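Long-range contacts in IroE-like serine hydrolase (Shewanella oneidensis, PDB 3GFF), which probably hydrolyses ester bonds as a serine hydrolase of the esterase D family, with an alpha/beta-hydrolase fold: residues L22-R26 with T84-D89; L32-Y36 with P74-I78; T91-T95 with F174-Y179; V97-G101 with S207-G211; L197-N203 with F237-P243. All blocks are in the same frame, centred on the assembly; numbering follows the deposited sequence.

Contact 1. Residues L22-R26 with T84-D89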
# COMPACT_ATOMS: atom_id res chain seq x y z
N LEU A 22 -30.93 -13.82 0.55
CA LEU A 22 -31.07 -12.47 0.02
C LEU A 22 -32.00 -12.40 -1.23
O LEU A 22 -32.37 -11.31 -1.67
CB LEU A 22 -29.68 -11.83 -0.23
CG LEU A 22 -28.83 -11.65 1.05
CD1 LEU A 22 -27.44 -11.05 0.82
CD2 LEU A 22 -29.62 -10.79 2.06
N LYS A 23 -32.40 -13.55 -1.76
CA LYS A 23 -33.31 -13.63 -2.92
C LYS A 23 -32.75 -12.87 -4.14
O LYS A 23 -33.47 -12.19 -4.87
CB LYS A 23 -34.72 -13.14 -2.51
CG LYS A 23 -35.86 -13.75 -3.31
CD LYS A 23 -37.26 -13.26 -2.88
CE LYS A 23 -38.40 -14.18 -3.43
NZ LYS A 23 -38.51 -14.32 -4.94
N GLU A 24 -31.45 -13.02 -4.35
CA GLU A 24 -30.74 -12.37 -5.47
C GLU A 24 -29.47 -13.13 -5.80
O GLU A 24 -29.03 -14.00 -5.05
CB GLU A 24 -30.38 -10.91 -5.12
CG GLU A 24 -29.50 -10.76 -3.90
CD GLU A 24 -29.28 -9.30 -3.42
OE1 GLU A 24 -30.04 -8.39 -3.80
OE2 GLU A 24 -28.37 -9.09 -2.61
N THR A 25 -28.90 -12.78 -6.94
CA THR A 25 -27.61 -13.27 -7.35
C THR A 25 -26.58 -12.40 -6.65
O THR A 25 -26.71 -11.17 -6.61
CB THR A 25 -27.41 -13.07 -8.85
OG1 THR A 25 -28.49 -13.70 -9.53
CG2 THR A 25 -26.06 -13.67 -9.32
N ARG A 26 -25.58 -13.04 -6.06
CA ARG A 26 -24.50 -12.37 -5.40
C ARG A 26 -23.19 -12.68 -6.13
O ARG A 26 -22.89 -13.82 -6.41
CB ARG A 26 -24.42 -12.77 -3.92
CG ARG A 26 -25.31 -11.97 -2.98
CD ARG A 26 -25.03 -10.48 -3.21
NE ARG A 26 -25.40 -9.62 -2.11
CZ ARG A 26 -24.59 -8.84 -1.41
NH1 ARG A 26 -23.31 -8.70 -1.68
NH2 ARG A 26 -25.09 -8.13 -0.43
N THR A 84 -24.71 -5.13 -3.77
CA THR A 84 -25.87 -4.92 -4.59
C THR A 84 -26.50 -3.70 -3.87
O THR A 84 -26.24 -2.56 -4.25
CB THR A 84 -26.76 -6.15 -4.63
OG1 THR A 84 -27.26 -6.41 -3.32
CG2 THR A 84 -25.97 -7.38 -5.13
N ASN A 85 -27.23 -3.94 -2.78
CA ASN A 85 -27.79 -2.85 -1.96
C ASN A 85 -26.94 -2.66 -0.66
O ASN A 85 -27.15 -3.28 0.39
CB ASN A 85 -29.26 -3.12 -1.66
CG ASN A 85 -29.99 -1.91 -1.09
OD1 ASN A 85 -29.39 -0.97 -0.56
ND2 ASN A 85 -31.32 -1.96 -1.16
N ARG A 86 -25.96 -1.79 -0.78
CA ARG A 86 -25.02 -1.48 0.29
C ARG A 86 -25.66 -0.88 1.55
O ARG A 86 -25.31 -1.24 2.67
CB ARG A 86 -23.98 -0.51 -0.27
CG ARG A 86 -22.90 -0.07 0.71
CD ARG A 86 -21.73 0.54 -0.03
NE ARG A 86 -20.55 0.49 0.81
CZ ARG A 86 -20.11 1.49 1.56
NH1 ARG A 86 -20.74 2.68 1.54
NH2 ARG A 86 -19.02 1.32 2.32
N MSE A 87 -26.60 0.05 1.40
CA MSE A 87 -27.22 0.62 2.58
C MSE A 87 -28.07 -0.43 3.30
O MSE A 87 -28.27 -0.34 4.48
CB MSE A 87 -28.04 1.87 2.26
CG MSE A 87 -27.20 3.14 1.99
SE MSE A 87 -26.03 3.64 3.50
CE MSE A 87 -27.48 3.94 4.71
N ARG A 88 -28.54 -1.42 2.58
CA ARG A 88 -29.38 -2.44 3.17
C ARG A 88 -28.53 -3.42 3.93
O ARG A 88 -28.83 -3.70 5.08
CB ARG A 88 -30.17 -3.17 2.09
CG ARG A 88 -31.19 -4.20 2.58
CD ARG A 88 -31.57 -5.12 1.42
NE ARG A 88 -30.41 -5.88 0.97
CZ ARG A 88 -30.38 -6.64 -0.12
NH1 ARG A 88 -31.44 -6.77 -0.92
NH2 ARG A 88 -29.26 -7.29 -0.43
N ASP A 89 -27.44 -3.88 3.31
CA ASP A 89 -26.61 -4.94 3.86
C ASP A 89 -25.55 -4.53 4.85
O ASP A 89 -25.11 -5.36 5.62
CB ASP A 89 -25.90 -5.66 2.73
CG ASP A 89 -26.85 -6.33 1.75
OD1 ASP A 89 -27.98 -6.69 2.15
OD2 ASP A 89 -26.46 -6.50 0.57
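A salt-bridge network of Glu24, Arg26, Arg88 and Asp89 ties the first residues of strand 24-31 to the short helix 86-89. Its centre is Glu24 OE2, which accepts from three donors. Arg88 NH2 reaches it at 3.0 Å from within the guanidinium plane (N-H...O 156°), yet arrives above the carboxylate plane. Thr84 OG1 donates at 3.0 Å from the opposite face of the carboxylate, and Arg26 NE adds a bond of 3.1 Å on the anti side, tilted out of plane. A glutamate suits this place because its chain, extended beyond CG (chi2 -172°), carries the charge across to the helix. Arg88 bends at chi3 (64°) and lays two nitrogens on one oxygen: NE lies 2.8 Å and NH2 2.9 Å from Asp89 OD1, which holds the guanidinium against rotation. Arg26 NH2 also points at Asp89, though the two groups are modelled too close for the details to be trusted. The alternation of charges probably favours the ionised forms and offsets the nearness of the two arginines. Thr84 contributes twice, since its methyl CG2 lies 3.8 Å from Arg26 CD over one face of that guanidinium. Asn85 precedes the helix as its N-cap, with OD1 accepting from Arg88 N at 3.3 Å. Helix 114-132 packs alongside through Phe117, on Arg26 and Asp89, and Phe120, on Leu22 and Arg26, while Arg26 pairs through its backbone with Leu17 of strand 12-19.

Contact 2. Residues L32-Y36 with P74-I78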
# COMPACT_ATOMS: atom_id res chain seq x y z
N LEU A 32 -6.31 -16.68 -5.13
CA LEU A 32 -5.69 -17.81 -4.48
C LEU A 32 -4.22 -17.45 -4.21
O LEU A 32 -3.60 -16.75 -4.98
CB LEU A 32 -5.80 -19.08 -5.36
CG LEU A 32 -7.21 -19.66 -5.58
CD1 LEU A 32 -7.13 -20.81 -6.55
CD2 LEU A 32 -7.86 -20.14 -4.25
N PRO A 33 -3.66 -17.93 -3.10
CA PRO A 33 -2.28 -17.59 -2.84
C PRO A 33 -1.36 -18.25 -3.84
O PRO A 33 -1.73 -19.25 -4.48
CB PRO A 33 -2.04 -18.15 -1.43
CG PRO A 33 -2.97 -19.20 -1.28
CD PRO A 33 -4.21 -18.79 -2.04
N GLU A 34 -0.19 -17.67 -4.04
CA GLU A 34 0.73 -18.29 -4.94
C GLU A 34 1.21 -19.57 -4.24
O GLU A 34 1.35 -19.62 -3.01
CB GLU A 34 1.82 -17.34 -5.44
CG GLU A 34 2.67 -16.59 -4.47
CD GLU A 34 3.57 -15.53 -5.20
OE1 GLU A 34 3.79 -15.60 -6.43
OE2 GLU A 34 4.05 -14.59 -4.52
N GLY A 35 1.37 -20.60 -5.06
CA GLY A 35 1.70 -21.95 -4.63
C GLY A 35 0.47 -22.77 -4.30
O GLY A 35 0.60 -23.95 -4.01
N TYR A 36 -0.73 -22.17 -4.33
CA TYR A 36 -1.96 -22.89 -3.98
C TYR A 36 -2.06 -24.32 -4.57
O TYR A 36 -2.18 -25.29 -3.82
CB TYR A 36 -3.22 -22.08 -4.33
CG TYR A 36 -4.45 -22.79 -3.83
CD1 TYR A 36 -4.83 -22.73 -2.48
CD2 TYR A 36 -5.22 -23.56 -4.70
CE1 TYR A 36 -5.95 -23.44 -2.02
CE2 TYR A 36 -6.33 -24.25 -4.25
CZ TYR A 36 -6.70 -24.20 -2.92
OH TYR A 36 -7.80 -24.92 -2.51
N PRO A 74 1.55 -14.31 6.23
CA PRO A 74 1.45 -15.60 5.55
C PRO A 74 0.56 -15.53 4.31
O PRO A 74 -0.11 -14.51 4.05
CB PRO A 74 0.86 -16.52 6.62
CG PRO A 74 0.19 -15.67 7.59
CD PRO A 74 0.73 -14.27 7.46
N LYS A 75 0.57 -16.60 3.54
CA LYS A 75 -0.29 -16.71 2.36
C LYS A 75 -1.76 -16.83 2.79
O LYS A 75 -2.06 -17.48 3.75
CB LYS A 75 0.13 -17.93 1.54
CG LYS A 75 1.57 -17.86 0.96
CD LYS A 75 1.65 -16.88 -0.14
CE LYS A 75 2.98 -16.94 -0.93
NZ LYS A 75 4.16 -16.52 -0.13
N VAL A 76 -2.68 -16.18 2.09
CA VAL A 76 -4.11 -16.28 2.40
C VAL A 76 -4.93 -16.42 1.11
O VAL A 76 -4.43 -16.16 0.03
CB VAL A 76 -4.62 -15.03 3.11
CG1 VAL A 76 -3.84 -14.79 4.44
CG2 VAL A 76 -4.53 -13.79 2.19
N ILE A 77 -6.18 -16.87 1.28
CA ILE A 77 -7.21 -16.92 0.24
C ILE A 77 -7.95 -15.58 0.45
O ILE A 77 -8.34 -15.26 1.56
CB ILE A 77 -8.20 -18.11 0.44
CG1 ILE A 77 -7.48 -19.45 0.19
CG2 ILE A 77 -9.44 -17.98 -0.48
CD1 ILE A 77 -8.24 -20.67 0.61
N ILE A 78 -8.03 -14.77 -0.61
CA ILE A 78 -8.70 -13.48 -0.53
C ILE A 78 -10.06 -13.58 -1.21
O ILE A 78 -10.14 -14.00 -2.37
CB ILE A 78 -7.90 -12.36 -1.23
CG1 ILE A 78 -6.42 -12.44 -0.80
CG2 ILE A 78 -8.48 -10.99 -0.87
CD1 ILE A 78 -5.54 -11.45 -1.47
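Val76 O lies against the ring of Pro33, with CB and CD both at 3.4 Å, so that one carbonyl oxygen meets several weakly polarised C-H groups. The shortest conventional polar bond is local: Tyr36 N donates to Pro33 O at 3.1 Å and closes a type II turn. Glu34 and Gly35 occupy its two central positions, and Gly35, at a positive phi of 88°, suits the third. Pro33 also presents CB to Lys75 CB at 3.7 Å and CD to Ile77 CG1 at 4.0 Å, so its compact, rigid ring packs along the incoming backbone of strand 77-81. Lys75 folds its chain at chi2 (-72°) and chi4 and places CE 3.6 Å from Glu34 CG. Here the two side chains touch by their aliphatic parts, while Glu34 OE2 and Lys75 NZ stay 4.8 Å apart, near enough for mutual attraction but not paired. Leu32 CD2 covers the centre of one face of the Tyr36 ring; Tyr36 in turn makes a cation-pi contact with Arg134. Ile78 still pairs through its backbone with Ala31, the last residue of strand 24-31. Pro33 has no N-H to offer, which is consistent with the antiparallel pairing giving way here to apolar packing, and the contact rests on shape and dispersion with a modest electrostatic contribution from the Glu34-Lys75 pair.

Contact 3. Residues T91-T95 with F174-Y179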
# COMPACT_ATOMS: atom_id res chain seq x y z
N THR A 91 -25.80 -1.94 7.11
CA THR A 91 -26.37 -1.24 8.27
C THR A 91 -27.05 -2.21 9.23
O THR A 91 -27.87 -3.02 8.83
CB THR A 91 -27.32 -0.09 7.83
OG1 THR A 91 -28.36 -0.57 6.97
CG2 THR A 91 -26.50 1.01 7.08
N PRO A 92 -26.64 -2.18 10.50
CA PRO A 92 -27.19 -3.10 11.49
C PRO A 92 -28.55 -2.70 12.04
O PRO A 92 -29.31 -3.59 12.49
CB PRO A 92 -26.13 -3.08 12.59
CG PRO A 92 -25.48 -1.70 12.48
CD PRO A 92 -25.60 -1.29 11.06
N THR A 93 -28.85 -1.40 12.01
CA THR A 93 -30.12 -0.88 12.45
C THR A 93 -30.74 -0.02 11.35
O THR A 93 -30.06 0.47 10.45
CB THR A 93 -29.97 -0.08 13.78
OG1 THR A 93 -29.00 0.98 13.62
CG2 THR A 93 -29.51 -1.00 14.90
N HIS A 94 -32.06 0.12 11.44
CA HIS A 94 -32.85 0.89 10.53
C HIS A 94 -33.11 2.31 11.04
O HIS A 94 -33.52 2.50 12.18
CB HIS A 94 -34.21 0.20 10.32
CG HIS A 94 -35.16 0.98 9.46
ND1 HIS A 94 -34.97 1.15 8.10
CD2 HIS A 94 -36.30 1.66 9.77
CE1 HIS A 94 -35.95 1.90 7.62
NE2 HIS A 94 -36.75 2.25 8.62
N THR A 95 -32.88 3.29 10.18
CA THR A 95 -33.21 4.69 10.42
C THR A 95 -33.29 5.36 9.05
O THR A 95 -32.63 4.93 8.10
CB THR A 95 -32.20 5.46 11.31
OG1 THR A 95 -32.68 6.80 11.55
CG2 THR A 95 -30.84 5.55 10.63
N PHE A 174 -23.53 6.26 12.02
CA PHE A 174 -24.78 5.77 11.50
C PHE A 174 -25.71 5.40 12.65
O PHE A 174 -25.34 4.65 13.55
CB PHE A 174 -24.61 4.61 10.53
CG PHE A 174 -25.91 4.11 10.01
CD1 PHE A 174 -26.55 4.77 9.00
CD2 PHE A 174 -26.54 3.06 10.62
CE1 PHE A 174 -27.78 4.35 8.56
CE2 PHE A 174 -27.77 2.62 10.17
CZ PHE A 174 -28.38 3.25 9.13
N ASP A 175 -26.91 5.97 12.61
CA ASP A 175 -27.95 5.74 13.61
C ASP A 175 -27.41 5.93 15.01
O ASP A 175 -27.77 5.17 15.92
CB ASP A 175 -28.59 4.36 13.40
CG ASP A 175 -29.80 4.13 14.31
OD1 ASP A 175 -30.40 5.11 14.78
OD2 ASP A 175 -30.18 2.96 14.55
N SER A 176 -26.55 6.93 15.18
CA SER A 176 -26.02 7.35 16.48
C SER A 176 -27.00 8.32 17.15
O SER A 176 -27.57 9.21 16.47
CB SER A 176 -24.66 8.03 16.37
OG SER A 176 -24.69 9.11 15.46
N PRO A 177 -27.13 8.24 18.49
CA PRO A 177 -26.37 7.38 19.42
C PRO A 177 -26.83 5.93 19.60
O PRO A 177 -26.14 5.16 20.26
CB PRO A 177 -26.53 8.13 20.76
CG PRO A 177 -27.87 8.73 20.68
CD PRO A 177 -28.11 9.07 19.22
N HIS A 178 -28.00 5.59 19.06
CA HIS A 178 -28.61 4.28 19.21
C HIS A 178 -27.72 3.07 18.90
O HIS A 178 -27.59 2.19 19.77
CB HIS A 178 -29.90 4.19 18.39
CG HIS A 178 -30.58 2.86 18.47
ND1 HIS A 178 -31.38 2.48 19.53
CD2 HIS A 178 -30.63 1.83 17.59
CE1 HIS A 178 -31.85 1.27 19.32
NE2 HIS A 178 -31.41 0.85 18.15
N TYR A 179 -27.17 2.97 17.69
CA TYR A 179 -26.38 1.78 17.40
C TYR A 179 -25.13 1.70 18.27
O TYR A 179 -24.81 0.66 18.82
CB TYR A 179 -26.06 1.59 15.90
CG TYR A 179 -25.22 0.35 15.69
CD1 TYR A 179 -25.73 -0.90 16.00
CD2 TYR A 179 -23.88 0.43 15.25
CE1 TYR A 179 -24.99 -2.01 15.88
CE2 TYR A 179 -23.12 -0.71 15.10
CZ TYR A 179 -23.69 -1.92 15.43
OH TYR A 179 -22.96 -3.07 15.31
O HOH W 1 -30.96 7.58 13.60
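Segment 91-95 has no regular secondary structure and runs past segment 174-179 so that Thr93 lies beside Tyr179, with CA atoms 6.8 Å apart, and Thr95 beside Asp175, at 6.2 Å. Asp175 has left-handed backbone angles, and its O accepts from Tyr179 N as the chain turns into helix 178-189; the peptide before Pro177 is cis. Two aromatic faces receive aliphatic groups from the loop. Pro92 CG stands 3.4 Å from the centroid of the Tyr179 ring, almost on its normal, in a tight CH-pi contact that the compact, rigid proline suits well. Thr91 CG2 lies 3.7 Å from the Phe174 centroid in a second CH-pi contact, while Thr93 O meets the same ring in its plane, 3.2 Å from CE2, where the ring's positive rim faces a carbonyl. With CG anti to the backbone N (chi1 180°), Phe174 extends its ring in among the three threonines. Thr93 OG1 donates to Asp175 OD2 at 2.5 Å, a bond so short that its exact length is doubtful. The other carboxylate oxygen, OD1, accepts from a water at 2.8 Å that also bonds Thr95 OG1. Tyr179 OH bonds Glu153 of helix 146-156, and Thr91 OG1 bonds Met87 O and Gly112 N. The contact thus joins the loop before helix 114-132 to the connection between strand 164-168 and helix 178-189, two excursions from the central sheet of an alpha/beta-hydrolase fold.

Contact 4. Residues V97-G101 with S207-G211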
# COMPACT_ATOMS: atom_id res chain seq x y z
N VAL A 97 -32.83 8.75 8.94
CA VAL A 97 -32.20 10.04 9.17
C VAL A 97 -30.70 9.98 9.45
O VAL A 97 -30.17 8.96 9.86
CB VAL A 97 -32.88 10.84 10.36
CG1 VAL A 97 -34.35 11.22 10.06
CG2 VAL A 97 -32.78 10.07 11.70
N LEU A 98 -30.04 11.11 9.17
CA LEU A 98 -28.63 11.32 9.49
C LEU A 98 -28.60 11.72 10.99
O LEU A 98 -29.64 12.00 11.55
CB LEU A 98 -28.04 12.45 8.63
CG LEU A 98 -27.90 12.21 7.13
CD1 LEU A 98 -27.99 13.49 6.32
CD2 LEU A 98 -26.57 11.45 6.83
N PRO A 99 -27.41 11.75 11.63
CA PRO A 99 -27.29 12.12 13.05
C PRO A 99 -27.87 13.49 13.39
O PRO A 99 -28.26 13.73 14.55
CB PRO A 99 -25.78 12.12 13.27
CG PRO A 99 -25.25 11.18 12.28
CD PRO A 99 -26.10 11.38 11.05
N SER A 100 -27.91 14.36 12.39
CA SER A 100 -28.47 15.71 12.53
C SER A 100 -29.97 15.70 12.69
O SER A 100 -30.52 16.71 13.14
CB SER A 100 -28.17 16.51 11.28
OG SER A 100 -28.63 15.81 10.14
N GLY A 101 -30.63 14.59 12.30
CA GLY A 101 -32.10 14.50 12.32
C GLY A 101 -32.70 14.73 10.93
O GLY A 101 -33.88 14.51 10.71
N SER A 207 -18.08 15.13 8.30
CA SER A 207 -18.90 14.10 8.94
C SER A 207 -20.26 14.19 8.28
O SER A 207 -20.89 15.27 8.26
CB SER A 207 -19.02 14.32 10.43
OG SER A 207 -17.76 14.23 11.07
N PRO A 208 -20.70 13.07 7.69
CA PRO A 208 -22.01 13.03 7.00
C PRO A 208 -23.12 13.70 7.80
O PRO A 208 -23.27 13.47 9.02
CB PRO A 208 -22.26 11.53 6.82
CG PRO A 208 -20.90 10.99 6.66
CD PRO A 208 -20.04 11.75 7.64
N GLY A 209 -23.88 14.55 7.11
CA GLY A 209 -24.97 15.30 7.71
C GLY A 209 -24.53 16.54 8.50
O GLY A 209 -25.38 17.31 8.91
N PHE A 210 -23.23 16.72 8.71
CA PHE A 210 -22.72 17.87 9.48
C PHE A 210 -21.81 18.79 8.69
O PHE A 210 -21.61 19.95 9.06
CB PHE A 210 -22.02 17.41 10.78
CG PHE A 210 -22.95 16.77 11.80
CD1 PHE A 210 -24.02 17.49 12.34
CD2 PHE A 210 -22.74 15.46 12.25
CE1 PHE A 210 -24.86 16.92 13.27
CE2 PHE A 210 -23.57 14.90 13.19
CZ PHE A 210 -24.64 15.63 13.71
N GLY A 211 -21.26 18.32 7.58
CA GLY A 211 -20.36 19.18 6.83
C GLY A 211 -19.02 19.11 7.51
O GLY A 211 -18.60 18.03 7.91
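Pro99 and the ring of Phe210 meet obliquely, with Pro99 CB 3.6 Å from Phe210 CE2. Phe210 turns its ring toward the neighbouring loop because its CG lies anti to the carbonyl carbon (chi1 -66°). The ring continues along the turn to Ser100, whose CB is 3.9 Å from Phe210 CE1 and whose backbone N lies 3.7 Å from CZ. Next to Pro99 in the chain, Leu98 reaches Gly209 with CD1, 3.8 Å from its CA, and CD2 approaches Pro208 CB at 4.3 Å. Gly209 suits this place in two ways: its phi is positive (79°), and having no side chain it lets the leucine and the serine lie close to its backbone. Pro99, with a phi of -56°, suits the second position of the type I turn that runs from Leu98 to Gly101, closed by Gly101 N to Leu98 O at 2.9 Å. Facing it, the chain makes a tight reversal, with Phe210 and Gly211 opposite Ser207 in a classic beta bulge. This surface contact joins the long loop before helix 114-132 to the tip between strands 206-207 and 211-212, with Trp173 touching Pro99 and Pro208, and Tyr215 of helix 215-230 meeting Pro99 and the Phe210 ring.

Contact 5. Residues L197-N203 with F237-P243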
# COMPACT_ATOMS: atom_id res chain seq x y z
N LEU A 197 -9.82 -7.54 17.24
CA LEU A 197 -10.34 -6.36 16.58
C LEU A 197 -9.20 -5.36 16.41
O LEU A 197 -8.43 -5.10 17.34
CB LEU A 197 -11.45 -5.69 17.41
CG LEU A 197 -11.92 -4.32 16.87
CD1 LEU A 197 -12.67 -4.44 15.53
CD2 LEU A 197 -12.78 -3.63 17.90
N PHE A 198 -9.07 -4.83 15.20
CA PHE A 198 -8.13 -3.74 14.89
C PHE A 198 -8.97 -2.63 14.36
O PHE A 198 -9.80 -2.85 13.46
CB PHE A 198 -7.08 -4.17 13.85
CG PHE A 198 -6.24 -3.01 13.31
CD1 PHE A 198 -5.09 -2.60 13.96
CD2 PHE A 198 -6.61 -2.37 12.14
CE1 PHE A 198 -4.32 -1.57 13.48
CE2 PHE A 198 -5.85 -1.34 11.64
CZ PHE A 198 -4.70 -0.93 12.32
N MSE A 199 -8.81 -1.43 14.91
CA MSE A 199 -9.48 -0.24 14.37
C MSE A 199 -8.48 0.75 13.75
O MSE A 199 -7.47 1.11 14.38
CB MSE A 199 -10.27 0.51 15.46
CG MSE A 199 -11.48 -0.21 15.97
SE MSE A 199 -12.31 0.69 17.45
CE MSE A 199 -12.73 2.41 16.58
N ALA A 200 -8.77 1.20 12.53
CA ALA A 200 -7.98 2.27 11.89
C ALA A 200 -8.87 3.47 12.08
O ALA A 200 -10.09 3.36 11.87
CB ALA A 200 -7.73 2.01 10.38
N ILE A 201 -8.29 4.60 12.46
CA ILE A 201 -9.05 5.81 12.69
C ILE A 201 -8.38 6.95 11.93
O ILE A 201 -7.25 7.33 12.26
CB ILE A 201 -9.14 6.18 14.22
CG1 ILE A 201 -9.67 4.99 15.02
CG2 ILE A 201 -10.03 7.43 14.42
CD1 ILE A 201 -9.63 5.15 16.57
N ALA A 202 -9.08 7.48 10.91
CA ALA A 202 -8.55 8.55 10.08
C ALA A 202 -8.91 9.95 10.64
O ALA A 202 -9.49 10.05 11.71
CB ALA A 202 -9.03 8.39 8.62
N ASN A 203 -8.56 11.00 9.90
CA ASN A 203 -8.80 12.39 10.29
C ASN A 203 -9.62 13.15 9.20
O ASN A 203 -9.16 14.16 8.66
CB ASN A 203 -7.43 13.05 10.53
CG ASN A 203 -7.54 14.45 11.17
OD1 ASN A 203 -8.53 14.78 11.80
ND2 ASN A 203 -6.53 15.28 10.97
N PHE A 237 -7.25 -6.27 21.18
CA PHE A 237 -7.67 -5.06 20.53
C PHE A 237 -6.52 -4.13 20.28
O PHE A 237 -5.57 -4.00 21.08
CB PHE A 237 -8.69 -4.32 21.42
CG PHE A 237 -9.05 -2.93 20.94
CD1 PHE A 237 -9.76 -2.76 19.76
CD2 PHE A 237 -8.73 -1.81 21.68
CE1 PHE A 237 -10.06 -1.50 19.30
CE2 PHE A 237 -9.06 -0.54 21.25
CZ PHE A 237 -9.71 -0.38 20.06
N MSE A 238 -6.57 -3.50 19.13
CA MSE A 238 -5.66 -2.39 18.96
C MSE A 238 -6.18 -1.40 17.91
O MSE A 238 -6.86 -1.79 16.98
CB MSE A 238 -4.24 -2.92 18.79
CG MSE A 238 -3.69 -3.09 17.49
SE MSE A 238 -2.39 -1.73 17.31
CE MSE A 238 -1.96 -1.42 19.18
N ALA A 239 -5.95 -0.11 18.16
CA ALA A 239 -6.35 0.96 17.27
C ALA A 239 -5.12 1.80 16.89
O ALA A 239 -4.13 1.82 17.63
CB ALA A 239 -7.42 1.86 17.93
N LYS A 240 -5.18 2.40 15.72
CA LYS A 240 -4.16 3.35 15.28
C LYS A 240 -4.87 4.53 14.64
O LYS A 240 -5.75 4.36 13.83
CB LYS A 240 -3.13 2.73 14.33
CG LYS A 240 -2.07 3.77 13.86
CD LYS A 240 -0.94 3.22 12.98
CE LYS A 240 0.36 2.95 13.75
NZ LYS A 240 1.41 2.48 12.80
N TYR A 241 -4.50 5.73 15.09
CA TYR A 241 -5.02 6.99 14.56
C TYR A 241 -4.04 7.51 13.49
O TYR A 241 -2.83 7.54 13.69
CB TYR A 241 -5.21 8.02 15.70
CG TYR A 241 -5.51 9.44 15.20
CD1 TYR A 241 -6.66 9.70 14.44
CD2 TYR A 241 -4.67 10.51 15.51
CE1 TYR A 241 -6.96 10.95 13.98
CE2 TYR A 241 -4.96 11.80 15.05
CZ TYR A 241 -6.12 12.01 14.29
OH TYR A 241 -6.45 13.25 13.82
N TYR A 242 -4.60 7.95 12.37
CA TYR A 242 -3.86 8.46 11.21
C TYR A 242 -4.23 9.92 10.92
O TYR A 242 -5.15 10.20 10.13
CB TYR A 242 -4.18 7.60 9.99
CG TYR A 242 -3.82 6.12 10.10
CD1 TYR A 242 -4.73 5.19 10.60
CD2 TYR A 242 -2.58 5.66 9.67
CE1 TYR A 242 -4.39 3.85 10.69
CE2 TYR A 242 -2.24 4.35 9.75
CZ TYR A 242 -3.16 3.43 10.24
OH TYR A 242 -2.77 2.12 10.34
N PRO A 243 -3.52 10.87 11.52
CA PRO A 243 -3.91 12.28 11.31
C PRO A 243 -3.76 12.77 9.86
O PRO A 243 -4.43 13.72 9.46
CB PRO A 243 -2.95 13.05 12.23
CG PRO A 243 -1.76 12.17 12.35
CD PRO A 243 -2.31 10.76 12.35
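Met238 N donates to Leu197 O at 3.0 Å and opens a ladder of parallel beta bonds in which Met199 and then Ile201 each reach across with both N and O. The last, Tyr242 N to Ile201 O, is the shortest at 2.7 Å. Past the ladder, Asn203 ND2 adds a side-chain bond to Pro243 O at 3.0 Å, in the amide plane and on a carbonyl lone pair. On one face, Leu197 CD2 lies 3.7 Å from Phe237 CD1, and the selenium of selenomethionine Met199 touches the edge of the same ring, 3.6 Å from CE1, as a Met-aromatic contact. On the other face, Phe198 CD1 packs 3.8 Å from Met238 CG, and Ala200 CB, small enough to leave room for the tyrosine, sits 3.8 Å from Tyr242 CE1. The two strand segments, 11° apart, form the parallel edge of the central sheet of the alpha/beta-hydrolase fold, strand 235-241 being outermost in this chain. Helix 215-230 lies over the first face: Leu227 touches Leu197 and Phe237, and Lys217 NZ bonds Asn203 OD1 and Tyr241 OH. Helix 250-263 covers the second, where Asp257 accepts from Tyr242 OH. Ala202 N donates to Asp169, the probable triad acid.

How the contacts relate
Contacts 1, 3 and 4 form a chain of neighbours. Met87 CE of 84-89 packs 3.9 Å from Phe174 CE1 in contact 3, and Ser176 OG there lies 3.8 Å from Pro99 CG in contact 4, the last two centres being about 12 Å apart. Contacts 1, 2 and 5 reach the same central sheet, 2 and 5 lying on opposite sides of the chain's centre, about 26 Å apart between centres. Contact 2 is remote from contact 4, about 41 Å between centres. Two contacts come near the probable Ser145-His247-Asp169 triad: Ala202 of contact 5 touches it, and Pro208 of contact 4 lies near without touching it, its side chain about 3 Å, between nearest atoms, from a bound imidazole, probably a crystallisation additive.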